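Local coordinates for protein beta-N-acetylhexosaminidase (Streptomyces plicatus, PDB 1JAK) that hydrolyses terminal N-acetylhexosamine units from glycosides, probably by substrate-assisted catalysis as in other family 20 glycoside hydrolases, at residues G96-R101 / L119-Q124; V176-D181 / D454-D459; A259-A262 / L267-D270; Q352-E357 / K377-E382. All coordinates share one frame; numbering follows the deposited sequence.

Contact 1 ties strand to helix in the mixed-sheet domain, outside the barrel strands, whereas contacts 2, 3 and 4 all belong to the barrel. Contacts 1 and 2 are neighbours without touching, their nearest atoms about 6 Å apart. Contact 2 joins the first and last parts of the barrel along the chain, and contacts 3 and 4 are nested inside the loop it closes. Those two, with centres about 28 Å apart, belong to different connections of the barrel. Contact 4 does not touch the bound piperidine inhibitor: the Val380 side chain is about 12 Å from it. Contact 1 and contact 3 are furthest apart, centre to centre about 46 Å, on opposite sides of the chain's centre.

Contact 1. Residues G96-R101 / L119-Q124; sequences GDEGYR and LFHGVQ
Tyr100, at the start of strand 100-105, and Gly122, on helix 116-129, bring their CA atoms to 6.0 Å, while the turn before the strand holds Glu98 beside His121. The ring of Tyr100 lies flat against the helix backbone: Gly122 CA stands 3.6 Å from the ring centroid, only 8° off the ring normal, a CH-pi contact. A side chain at Gly122 would crowd the ring; glycine lets the phenol lie close to the backbone. The torsion chi1 of 64° sets CG between the backbone N and the carbonyl carbon and turns the ring to the helix, where OH bonds to Thr125. If an alanine replaced Tyr100, Gly122 would probably face a gap and Thr125 would lose its phenol partner. His121 ND1 donates to Glu98 O at 2.8 Å, nearly straight at 173°; the acceptor lies in the imidazole plane, and the N-H meets an oxygen lone pair in the carbonyl plane. Glu98 OE2 also nears this imidazole, 3.4 Å from His121 CE1, with its carboxylate tilted steeply to the ring; its charge is paired with Arg160 in the first barrel strand. Helix packed on a mixed beta sheet is the build of this non-catalytic family 20 domain, and Glu98 links it here to the barrel.

Contact 2. Residues V176-D181 / D454-D459; sequences VKRYID and DPDQLD
Arg178 NH2 is gripped by two carboxylates: Asp459 OD2 at 2.8 Å and Asp456 OD1 at 2.9 Å, both salt bridges. The Asp456 oxygen lies in the guanidinium plane and is approached on its anti side; the Asp459 oxygen is met from above its carboxylate plane, although the two flat groups are turned only 20° apart. Arg178 spans the distance with CG anti to the backbone N (chi1 167°) and a chain extended as far as NE. One face of its guanidinium rests on Pro455, whose CB sits over the centre, 3.3 Å from Arg178 CZ. The two helices follow neighbouring strands, 159-165 and 440-447, so the contact lies where the alpha/beta barrel closes on itself; the axes of segments 176-181 and 455-459 pass 10.9 Å apart, nearly parallel, at a signed angle of -24°. Water fills in around the charge. One molecule accepts from Arg178 NE and donates to Pro455 O and Asp459 OD1, and a second links Arg178 NH1 to Asp456 OD1. Asp459 OD2 also pairs with Arg182, one helical turn beyond Arg178, which probably offsets the nearness of the two arginines. Asp454 N-caps the later helix, its OD1 accepting from Gln457 N at 2.8 Å within a capping box.

Contact 3. Residues A259-A262 / L267-D270; sequences AALA and LNCD
One polar bond, Asn268 ND2 to Leu261 O, joins the short helix 258-263 to the chain that leaves it. At 2.9 Å and 174° it is almost straight; the acceptor lies in the plane of the Asn268 amide, while the donor stands 29° off the carbonyl plane of Leu261. The same ND2 also donates to Ala265 O, so two backbone carbonyls hold the amide and fix its rotation. Packing against the amide comes next. With CG of Asn268 anti to its carbonyl carbon (chi1 -61°), the side chain leans back over Leu261, and Asn268 OD1 comes 3.3 Å from Leu261 CB. The CD2 methyl of the same leucine also flanks this oxygen, 3.4 Å from Asn268 OD1. In the fold, this is the connection after strand 246-250 of the barrel: His256 of the inhibitor pocket precedes the helix, and the side-chain amide ties the helix's C-terminal half to the chain that turns back past it. Apolar contacts complete the join. Leu261 CD2 meets Leu267 CB at 3.9 Å, and Ala260 CB lies 4.5 Å from Leu267 CD1. That methyl also packs on the helix backbone, with Leu267 CD1 3.9 Å from Ala260 O. Phe297 of helix 292-307 touches both Ala260 and Leu267, Pro274 packs on Leu261 and Asn268, and the next residue, Cys269, forms a disulfide with Cys288.

Contact 4. Residues Q352-E357 / K377-E382; sequences QLAGAE and KAEVAE
Glu379, the first residue of helix segment 377-382 to meet the loop, lays its carboxylate against the backbone of Gly355. CG stands anti to the helix backbone N (chi1 -169°) and the chain runs on extended, which carries the acid group across to the 3-10 turn. There Glu379 CD is 3.4 Å from Gly355 CA, and OE1 and OE2 lie at nearly equal distances from that carbon. The glycine leaves room for this, since the direction a side chain would take is filled by OE1. Higher up the side chain, Glu379 CG packs 3.8 Å from Ala354 O. Were an alanine to stand in place of Glu379, the surface of Gly355 would probably lose its cover and the edge of the turn would be left less tightly packed. The main chain of Glu379 contributes as well: a water donates to Glu379 O at 2.7 Å and to Ala354 O at 3.0 Å. At Val380 the contact turns apolar, with Ala354 CB 4.2 Å from Val380 CA and 4.4 Å from Val380 CG2; the valine packs further on Tyr366, His351 and Leu432. Beyond the segment, Ala383 also touches Ala354. The loop precedes strand 363-366 of the barrel and the helix follows it; Gln352 hydrogen-bonds to Trp367 of the inhibitor pocket. With no direct hydrogen bond between the segments, their fit rests on van der Waals packing and one bridging water.

Contact 1. Residues G96-R101 / L119-Q124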
loop_
_atom_site.group_PDB
_atom_site.type_symbol
_atom_site.label_atom_id
_atom_site.label_comp_id
_atom_site.label_asym_id
_atom_site.label_seq_id
_atom_site.Cartn_x
_atom_site.Cartn_y
_atom_site.Cartn_z
ATOM N N GLY A 96 7.188 6.123 -19.392
ATOM C CA GLY A 96 6.721 4.785 -19.074
ATOM C C GLY A 96 5.239 4.686 -18.764
ATOM O O GLY A 96 4.452 5.555 -19.142
ATOM N N ASP A 97 4.853 3.621 -18.068
ATOM C CA ASP A 97 3.455 3.408 -17.727
ATOM C C ASP A 97 2.989 4.227 -16.531
ATOM O O ASP A 97 1.791 4.427 -16.352
ATOM C CB ASP A 97 3.192 1.930 -17.424
ATOM C CG ASP A 97 3.490 1.026 -18.601
ATOM O OD1 ASP A 97 3.007 1.315 -19.713
ATOM O OD2 ASP A 97 4.203 0.019 -18.406
ATOM N N GLU A 98 3.928 4.712 -15.725
ATOM C CA GLU A 98 3.559 5.457 -14.524
ATOM C C GLU A 98 4.131 6.854 -14.358
ATOM O O GLU A 98 3.766 7.556 -13.413
ATOM C CB GLU A 98 3.942 4.644 -13.289
ATOM C CG GLU A 98 3.220 3.325 -13.165
ATOM C CD GLU A 98 3.519 2.650 -11.848
ATOM O OE1 GLU A 98 4.633 2.100 -11.694
ATOM O OE2 GLU A 98 2.640 2.689 -10.963
ATOM N N GLY A 99 5.028 7.251 -15.256
ATOM C CA GLY A 99 5.647 8.558 -15.152
ATOM C C GLY A 99 4.850 9.693 -15.765
ATOM O O GLY A 99 3.792 9.481 -16.354
ATOM N N TYR A 100 5.374 10.905 -15.626
ATOM C CA TYR A 100 4.714 12.097 -16.150
ATOM C C TYR A 100 5.669 13.284 -16.144
ATOM O O TYR A 100 6.759 13.233 -15.571
ATOM C CB TYR A 100 3.523 12.475 -15.261
ATOM C CG TYR A 100 3.968 12.870 -13.866
ATOM C CD1 TYR A 100 4.246 11.896 -12.906
ATOM C CD2 TYR A 100 4.227 14.204 -13.542
ATOM C CE1 TYR A 100 4.777 12.234 -11.670
ATOM C CE2 TYR A 100 4.761 14.555 -12.303
ATOM C CZ TYR A 100 5.038 13.562 -11.374
ATOM O OH TYR A 100 5.600 13.891 -10.166
ATOM N N ARG A 101 5.236 14.359 -16.790
ATOM C CA ARG A 101 5.984 15.604 -16.795
ATOM C C ARG A 101 4.966 16.624 -16.307
ATOM O O ARG A 101 3.787 16.541 -16.660
ATOM C CB ARG A 101 6.463 16.001 -18.198
ATOM C CG ARG A 101 7.231 17.322 -18.177
ATOM C CD ARG A 101 7.879 17.694 -19.509
ATOM N NE ARG A 101 6.925 18.208 -20.488
ATOM C CZ ARG A 101 6.365 17.479 -21.449
ATOM N NH1 ARG A 101 6.659 16.191 -21.569
ATOM N NH2 ARG A 101 5.517 18.044 -22.300
ATOM N N LEU A 119 -0.858 10.419 -15.345
ATOM C CA LEU A 119 -1.575 11.662 -15.081
ATOM C C LEU A 119 -1.975 11.680 -13.609
ATOM O O LEU A 119 -1.871 12.704 -12.936
ATOM C CB LEU A 119 -2.835 11.748 -15.947
ATOM C CG LEU A 119 -2.641 11.825 -17.462
ATOM C CD1 LEU A 119 -3.997 11.896 -18.144
ATOM C CD2 LEU A 119 -1.802 13.047 -17.812
ATOM N N PHE A 120 -2.437 10.534 -13.120
ATOM C CA PHE A 120 -2.866 10.399 -11.732
ATOM C C PHE A 120 -1.710 10.715 -10.783
ATOM O O PHE A 120 -1.876 11.429 -9.795
ATOM C CB PHE A 120 -3.376 8.977 -11.489
ATOM C CG PHE A 120 -4.065 8.794 -10.167
ATOM C CD1 PHE A 120 -5.384 9.201 -9.992
ATOM C CD2 PHE A 120 -3.396 8.207 -9.096
ATOM C CE1 PHE A 120 -6.028 9.025 -8.770
ATOM C CE2 PHE A 120 -4.032 8.026 -7.867
ATOM C CZ PHE A 120 -5.350 8.434 -7.704
ATOM N N HIS A 121 -0.533 10.181 -11.085
ATOM C CA HIS A 121 0.636 10.436 -10.255
ATOM C C HIS A 121 1.012 11.913 -10.326
ATOM O O HIS A 121 1.443 12.497 -9.332
ATOM C CB HIS A 121 1.789 9.541 -10.705
ATOM C CG HIS A 121 1.537 8.085 -10.461
ATOM N ND1 HIS A 121 2.134 7.088 -11.202
ATOM C CD2 HIS A 121 0.742 7.459 -9.560
ATOM C CE1 HIS A 121 1.715 5.911 -10.771
ATOM N NE2 HIS A 121 0.869 6.108 -9.775
ATOM N N GLY A 122 0.837 12.519 -11.499
ATOM C CA GLY A 122 1.143 13.935 -11.638
ATOM C C GLY A 122 0.234 14.743 -10.728
ATOM O O GLY A 122 0.641 15.752 -10.149
ATOM N N VAL A 123 -1.010 14.293 -10.607
ATOM C CA VAL A 123 -1.983 14.957 -9.747
ATOM C C VAL A 123 -1.537 14.875 -8.290
ATOM O O VAL A 123 -1.675 15.837 -7.541
ATOM C CB VAL A 123 -3.391 14.322 -9.904
ATOM C CG1 VAL A 123 -4.303 14.752 -8.758
ATOM C CG2 VAL A 123 -4.001 14.752 -11.235
ATOM N N GLN A 124 -0.987 13.732 -7.887
ATOM C CA GLN A 124 -0.531 13.576 -6.511
ATOM C C GLN A 124 0.588 14.571 -6.203
ATOM O O GLN A 124 0.737 15.024 -5.073
ATOM C CB GLN A 124 -0.041 12.147 -6.260
ATOM C CG GLN A 124 -1.099 11.069 -6.494
ATOM C CD GLN A 124 -2.415 11.365 -5.788
ATOM O OE1 GLN A 124 -2.435 11.915 -4.686
ATOM N NE2 GLN A 124 -3.521 10.987 -6.418
#

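Contact 2. Residues V176-D181 / D454-D459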
loop_
_atom_site.group_PDB
_atom_site.type_symbol
_atom_site.label_atom_id
_atom_site.label_comp_id
_atom_site.label_asym_id
_atom_site.label_seq_id
_atom_site.Cartn_x
_atom_site.Cartn_y
_atom_site.Cartn_z
ATOM N N VAL A 176 -11.724 1.140 4.431
ATOM C CA VAL A 176 -10.659 0.708 3.534
ATOM C C VAL A 176 -10.489 1.763 2.439
ATOM O O VAL A 176 -9.369 2.053 2.022
ATOM C CB VAL A 176 -10.967 -0.668 2.907
ATOM C CG1 VAL A 176 -9.926 -1.013 1.849
ATOM C CG2 VAL A 176 -10.961 -1.732 3.998
ATOM N N LYS A 177 -11.597 2.345 1.980
ATOM C CA LYS A 177 -11.526 3.389 0.958
ATOM C C LYS A 177 -10.743 4.568 1.522
ATOM O O LYS A 177 -9.963 5.207 0.814
ATOM C CB LYS A 177 -12.929 3.848 0.549
ATOM C CG LYS A 177 -13.669 2.855 -0.319
ATOM C CD LYS A 177 -15.021 3.406 -0.747
ATOM C CE LYS A 177 -15.715 2.449 -1.706
ATOM N NZ LYS A 177 -17.057 2.954 -2.125
ATOM N N ARG A 178 -10.960 4.857 2.800
ATOM C CA ARG A 178 -10.253 5.943 3.460
ATOM C C ARG A 178 -8.751 5.657 3.468
ATOM O O ARG A 178 -7.946 6.537 3.163
ATOM C CB ARG A 178 -10.769 6.120 4.895
ATOM C CG ARG A 178 -9.892 7.006 5.773
ATOM C CD ARG A 178 -10.584 7.341 7.089
ATOM N NE ARG A 178 -9.642 7.741 8.132
ATOM C CZ ARG A 178 -9.993 8.330 9.272
ATOM N NH1 ARG A 178 -11.271 8.598 9.518
ATOM N NH2 ARG A 178 -9.069 8.641 10.175
ATOM N N TYR A 179 -8.368 4.425 3.799
ATOM C CA TYR A 179 -6.947 4.091 3.826
ATOM C C TYR A 179 -6.374 4.131 2.409
ATOM O O TYR A 179 -5.226 4.527 2.203
ATOM C CB TYR A 179 -6.717 2.712 4.452
ATOM C CG TYR A 179 -5.288 2.525 4.908
ATOM C CD1 TYR A 179 -4.776 3.274 5.969
ATOM C CD2 TYR A 179 -4.430 1.649 4.246
ATOM C CE1 TYR A 179 -3.440 3.161 6.356
ATOM C CE2 TYR A 179 -3.088 1.528 4.626
ATOM C CZ TYR A 179 -2.604 2.290 5.680
ATOM O OH TYR A 179 -1.282 2.195 6.054
ATOM N N ILE A 180 -7.176 3.716 1.434
ATOM C CA ILE A 180 -6.749 3.747 0.040
ATOM C C ILE A 180 -6.400 5.188 -0.325
ATOM O O ILE A 180 -5.376 5.449 -0.959
ATOM C CB ILE A 180 -7.873 3.220 -0.891
ATOM C CG1 ILE A 180 -7.879 1.690 -0.857
ATOM C CG2 ILE A 180 -7.687 3.749 -2.317
ATOM C CD1 ILE A 180 -9.085 1.055 -1.522
ATOM N N ASP A 181 -7.240 6.133 0.086
ATOM C CA ASP A 181 -6.961 7.526 -0.229
ATOM C C ASP A 181 -5.698 8.019 0.469
ATOM O O ASP A 181 -4.971 8.850 -0.076
ATOM C CB ASP A 181 -8.171 8.401 0.110
ATOM C CG ASP A 181 -9.362 8.099 -0.785
ATOM O OD1 ASP A 181 -9.138 7.740 -1.960
ATOM O OD2 ASP A 181 -10.513 8.231 -0.329
ATOM N N ASP A 454 -9.534 1.478 15.064
ATOM C CA ASP A 454 -10.274 2.530 14.375
ATOM C C ASP A 454 -9.388 3.284 13.391
ATOM O O ASP A 454 -8.161 3.272 13.509
ATOM C CB ASP A 454 -10.938 3.491 15.372
ATOM C CG ASP A 454 -9.948 4.347 16.116
ATOM O OD1 ASP A 454 -9.190 5.090 15.458
ATOM O OD2 ASP A 454 -9.941 4.285 17.366
ATOM N N PRO A 455 -10.002 3.933 12.388
ATOM C CA PRO A 455 -9.278 4.690 11.362
ATOM C C PRO A 455 -8.255 5.698 11.869
ATOM O O PRO A 455 -7.203 5.869 11.257
ATOM C CB PRO A 455 -10.400 5.351 10.570
ATOM C CG PRO A 455 -11.485 4.331 10.642
ATOM C CD PRO A 455 -11.448 3.926 12.098
ATOM N N ASP A 456 -8.560 6.373 12.973
ATOM C CA ASP A 456 -7.629 7.357 13.516
ATOM C C ASP A 456 -6.361 6.693 14.045
ATOM O O ASP A 456 -5.270 7.258 13.950
ATOM C CB ASP A 456 -8.289 8.176 14.627
ATOM C CG ASP A 456 -9.426 9.045 14.116
ATOM O OD1 ASP A 456 -9.421 9.386 12.914
ATOM O OD2 ASP A 456 -10.313 9.402 14.920
ATOM N N GLN A 457 -6.503 5.498 14.609
ATOM C CA GLN A 457 -5.344 4.777 15.125
ATOM C C GLN A 457 -4.493 4.299 13.951
ATOM O O GLN A 457 -3.263 4.263 14.037
ATOM C CB GLN A 457 -5.791 3.592 15.986
ATOM C CG GLN A 457 -6.595 4.017 17.207
ATOM C CD GLN A 457 -6.970 2.853 18.096
ATOM O OE1 GLN A 457 -7.256 1.760 17.613
ATOM N NE2 GLN A 457 -6.990 3.087 19.405
ATOM N N LEU A 458 -5.146 3.933 12.852
ATOM C CA LEU A 458 -4.405 3.509 11.670
ATOM C C LEU A 458 -3.537 4.680 11.208
ATOM O O LEU A 458 -2.365 4.498 10.876
ATOM C CB LEU A 458 -5.354 3.108 10.540
ATOM C CG LEU A 458 -6.248 1.888 10.765
ATOM C CD1 LEU A 458 -7.069 1.637 9.507
ATOM C CD2 LEU A 458 -5.397 0.669 11.099
ATOM N N ASP A 459 -4.110 5.882 11.193
ATOM C CA ASP A 459 -3.359 7.063 10.764
ATOM C C ASP A 459 -2.143 7.342 11.643
ATOM O O ASP A 459 -1.052 7.613 11.138
ATOM C CB ASP A 459 -4.245 8.322 10.763
ATOM C CG ASP A 459 -5.248 8.347 9.622
ATOM O OD1 ASP A 459 -4.974 7.752 8.558
ATOM O OD2 ASP A 459 -6.311 8.985 9.786
HETATM O O HOH W 1 -7.237 6.061 8.361
HETATM O O HOH W 2 -11.352 10.803 11.680
#

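Contact 3. Residues A259-A262 / L267-D270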
loop_
_atom_site.group_PDB
_atom_site.type_symbol
_atom_site.label_atom_id
_atom_site.label_comp_id
_atom_site.label_asym_id
_atom_site.label_seq_id
_atom_site.Cartn_x
_atom_site.Cartn_y
_atom_site.Cartn_z
ATOM N N ALA A 259 -9.227 -18.983 11.937
ATOM C CA ALA A 259 -10.597 -18.601 11.596
ATOM C C ALA A 259 -11.256 -19.679 10.739
ATOM O O ALA A 259 -12.426 -20.006 10.935
ATOM C CB ALA A 259 -10.617 -17.260 10.872
ATOM N N ALA A 260 -10.501 -20.235 9.799
ATOM C CA ALA A 260 -11.027 -21.289 8.936
ATOM C C ALA A 260 -11.188 -22.581 9.730
ATOM O O ALA A 260 -12.215 -23.260 9.636
ATOM C CB ALA A 260 -10.091 -21.519 7.753
ATOM N N LEU A 261 -10.164 -22.919 10.506
ATOM C CA LEU A 261 -10.175 -24.136 11.313
ATOM C C LEU A 261 -11.323 -24.153 12.311
ATOM O O LEU A 261 -11.913 -25.202 12.569
ATOM C CB LEU A 261 -8.851 -24.281 12.069
ATOM C CG LEU A 261 -7.597 -24.478 11.213
ATOM C CD1 LEU A 261 -6.361 -24.376 12.092
ATOM C CD2 LEU A 261 -7.658 -25.829 10.514
ATOM N N ALA A 262 -11.633 -22.990 12.874
ATOM C CA ALA A 262 -12.706 -22.881 13.855
ATOM C C ALA A 262 -14.076 -23.025 13.201
ATOM O O ALA A 262 -15.055 -23.369 13.863
ATOM C CB ALA A 262 -12.617 -21.539 14.578
ATOM N N LEU A 267 -11.295 -29.746 8.928
ATOM C CA LEU A 267 -9.995 -29.250 8.483
ATOM C C LEU A 267 -8.901 -29.460 9.521
ATOM O O LEU A 267 -7.714 -29.345 9.215
ATOM C CB LEU A 267 -10.084 -27.756 8.162
ATOM C CG LEU A 267 -11.047 -27.337 7.057
ATOM C CD1 LEU A 267 -11.070 -25.818 6.960
ATOM C CD2 LEU A 267 -10.613 -27.958 5.742
ATOM N N ASN A 268 -9.305 -29.768 10.746
ATOM C CA ASN A 268 -8.360 -29.951 11.842
ATOM C C ASN A 268 -7.793 -31.356 11.933
ATOM O O ASN A 268 -8.500 -32.338 11.725
ATOM C CB ASN A 268 -9.046 -29.569 13.149
ATOM C CG ASN A 268 -9.494 -28.124 13.155
ATOM O OD1 ASN A 268 -8.711 -27.225 13.459
ATOM N ND2 ASN A 268 -10.753 -27.889 12.793
ATOM N N CYS A 269 -6.507 -31.448 12.251
ATOM C CA CYS A 269 -5.858 -32.746 12.348
ATOM C C CYS A 269 -6.569 -33.701 13.307
ATOM O O CYS A 269 -6.601 -34.907 13.067
ATOM C CB CYS A 269 -4.402 -32.579 12.768
ATOM S SG CYS A 269 -3.240 -32.061 11.459
ATOM N N ASP A 270 -7.133 -33.174 14.390
ATOM C CA ASP A 270 -7.839 -34.023 15.346
ATOM C C ASP A 270 -9.350 -33.994 15.116
ATOM O O ASP A 270 -10.126 -34.521 15.916
ATOM C CB ASP A 270 -7.495 -33.615 16.787
ATOM C CG ASP A 270 -7.927 -32.203 17.122
ATOM O OD1 ASP A 270 -8.078 -31.383 16.192
ATOM O OD2 ASP A 270 -8.101 -31.911 18.326
#

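Contact 4. Residues Q352-E357 / K377-E382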
loop_
_atom_site.group_PDB
_atom_site.type_symbol
_atom_site.label_atom_id
_atom_site.label_comp_id
_atom_site.label_asym_id
_atom_site.label_seq_id
_atom_site.Cartn_x
_atom_site.Cartn_y
_atom_site.Cartn_z
ATOM N N GLN A 352 9.252 -17.002 3.856
ATOM C CA GLN A 352 9.405 -18.373 4.335
ATOM C C GLN A 352 9.226 -19.313 3.140
ATOM O O GLN A 352 9.700 -20.451 3.152
ATOM C CB GLN A 352 8.353 -18.707 5.398
ATOM C CG GLN A 352 8.657 -18.165 6.789
ATOM C CD GLN A 352 8.711 -16.656 6.832
ATOM O OE1 GLN A 352 7.854 -15.981 6.267
ATOM N NE2 GLN A 352 9.712 -16.117 7.519
ATOM N N LEU A 353 8.535 -18.833 2.109
ATOM C CA LEU A 353 8.304 -19.632 0.906
ATOM C C LEU A 353 9.620 -19.935 0.188
ATOM O O LEU A 353 9.716 -20.914 -0.558
ATOM C CB LEU A 353 7.347 -18.900 -0.049
ATOM C CG LEU A 353 6.955 -19.619 -1.348
ATOM C CD1 LEU A 353 6.252 -20.932 -1.029
ATOM C CD2 LEU A 353 6.037 -18.728 -2.170
ATOM N N ALA A 354 10.631 -19.099 0.417
ATOM C CA ALA A 354 11.939 -19.289 -0.210
ATOM C C ALA A 354 12.562 -20.601 0.251
ATOM O O ALA A 354 13.479 -21.128 -0.386
ATOM C CB ALA A 354 12.860 -18.123 0.127
ATOM N N GLY A 355 12.066 -21.121 1.368
ATOM C CA GLY A 355 12.576 -22.379 1.879
ATOM C C GLY A 355 11.712 -23.546 1.439
ATOM O O GLY A 355 11.914 -24.675 1.887
ATOM N N ALA A 356 10.754 -23.282 0.553
ATOM C CA ALA A 356 9.853 -24.324 0.070
ATOM C C ALA A 356 9.726 -24.337 -1.452
ATOM O O ALA A 356 8.634 -24.519 -1.995
ATOM C CB ALA A 356 8.479 -24.162 0.709
ATOM N N GLU A 357 10.850 -24.129 -2.128
ATOM C CA GLU A 357 10.919 -24.148 -3.586
ATOM C C GLU A 357 9.867 -23.314 -4.320
ATOM O O GLU A 357 8.876 -23.846 -4.829
ATOM C CB GLU A 357 10.851 -25.598 -4.076
ATOM C CG GLU A 357 11.014 -25.758 -5.575
ATOM C CD GLU A 357 11.015 -27.212 -6.006
ATOM O OE1 GLU A 357 10.084 -27.949 -5.617
ATOM O OE2 GLU A 357 11.944 -27.615 -6.738
ATOM N N LYS A 377 18.850 -15.034 5.622
ATOM C CA LYS A 377 19.050 -14.018 4.596
ATOM C C LYS A 377 19.549 -14.699 3.327
ATOM O O LYS A 377 19.129 -14.364 2.221
ATOM C CB LYS A 377 20.077 -12.980 5.047
ATOM C CG LYS A 377 19.669 -12.173 6.266
ATOM C CD LYS A 377 20.688 -11.084 6.565
ATOM C CE LYS A 377 20.305 -10.284 7.799
ATOM N NZ LYS A 377 21.290 -9.204 8.093
ATOM N N ALA A 378 20.447 -15.663 3.502
ATOM C CA ALA A 378 21.023 -16.395 2.379
ATOM C C ALA A 378 19.974 -17.158 1.581
ATOM O O ALA A 378 20.008 -17.180 0.350
ATOM C CB ALA A 378 22.091 -17.358 2.884
ATOM N N GLU A 379 19.047 -17.795 2.284
ATOM C CA GLU A 379 18.001 -18.558 1.622
ATOM C C GLU A 379 17.181 -17.659 0.699
ATOM O O GLU A 379 16.801 -18.062 -0.400
ATOM C CB GLU A 379 17.093 -19.200 2.665
ATOM C CG GLU A 379 16.142 -20.229 2.108
ATOM C CD GLU A 379 15.428 -20.982 3.207
ATOM O OE1 GLU A 379 14.587 -20.369 3.894
ATOM O OE2 GLU A 379 15.721 -22.183 3.391
ATOM N N VAL A 380 16.914 -16.439 1.150
ATOM C CA VAL A 380 16.140 -15.496 0.352
ATOM C C VAL A 380 16.970 -14.958 -0.811
ATOM O O VAL A 380 16.471 -14.835 -1.931
ATOM C CB VAL A 380 15.629 -14.330 1.222
ATOM C CG1 VAL A 380 14.832 -13.348 0.371
ATOM C CG2 VAL A 380 14.757 -14.880 2.348
ATOM N N ALA A 381 18.238 -14.646 -0.549
ATOM C CA ALA A 381 19.124 -14.141 -1.596
ATOM C C ALA A 381 19.289 -15.203 -2.678
ATOM O O ALA A 381 19.404 -14.882 -3.867
ATOM C CB ALA A 381 20.489 -13.774 -1.009
ATOM N N GLU A 382 19.297 -16.467 -2.266
ATOM C CA GLU A 382 19.449 -17.568 -3.211
ATOM C C GLU A 382 18.213 -17.659 -4.099
ATOM O O GLU A 382 18.321 -17.896 -5.304
ATOM C CB GLU A 382 19.658 -18.888 -2.468
ATOM C CG GLU A 382 20.363 -19.942 -3.313
ATOM C CD GLU A 382 21.746 -19.489 -3.735
ATOM O OE1 GLU A 382 22.592 -19.273 -2.841
ATOM O OE2 GLU A 382 21.987 -19.336 -4.953
HETATM O O HOH W 3 16.061 -20.345 -1.668
#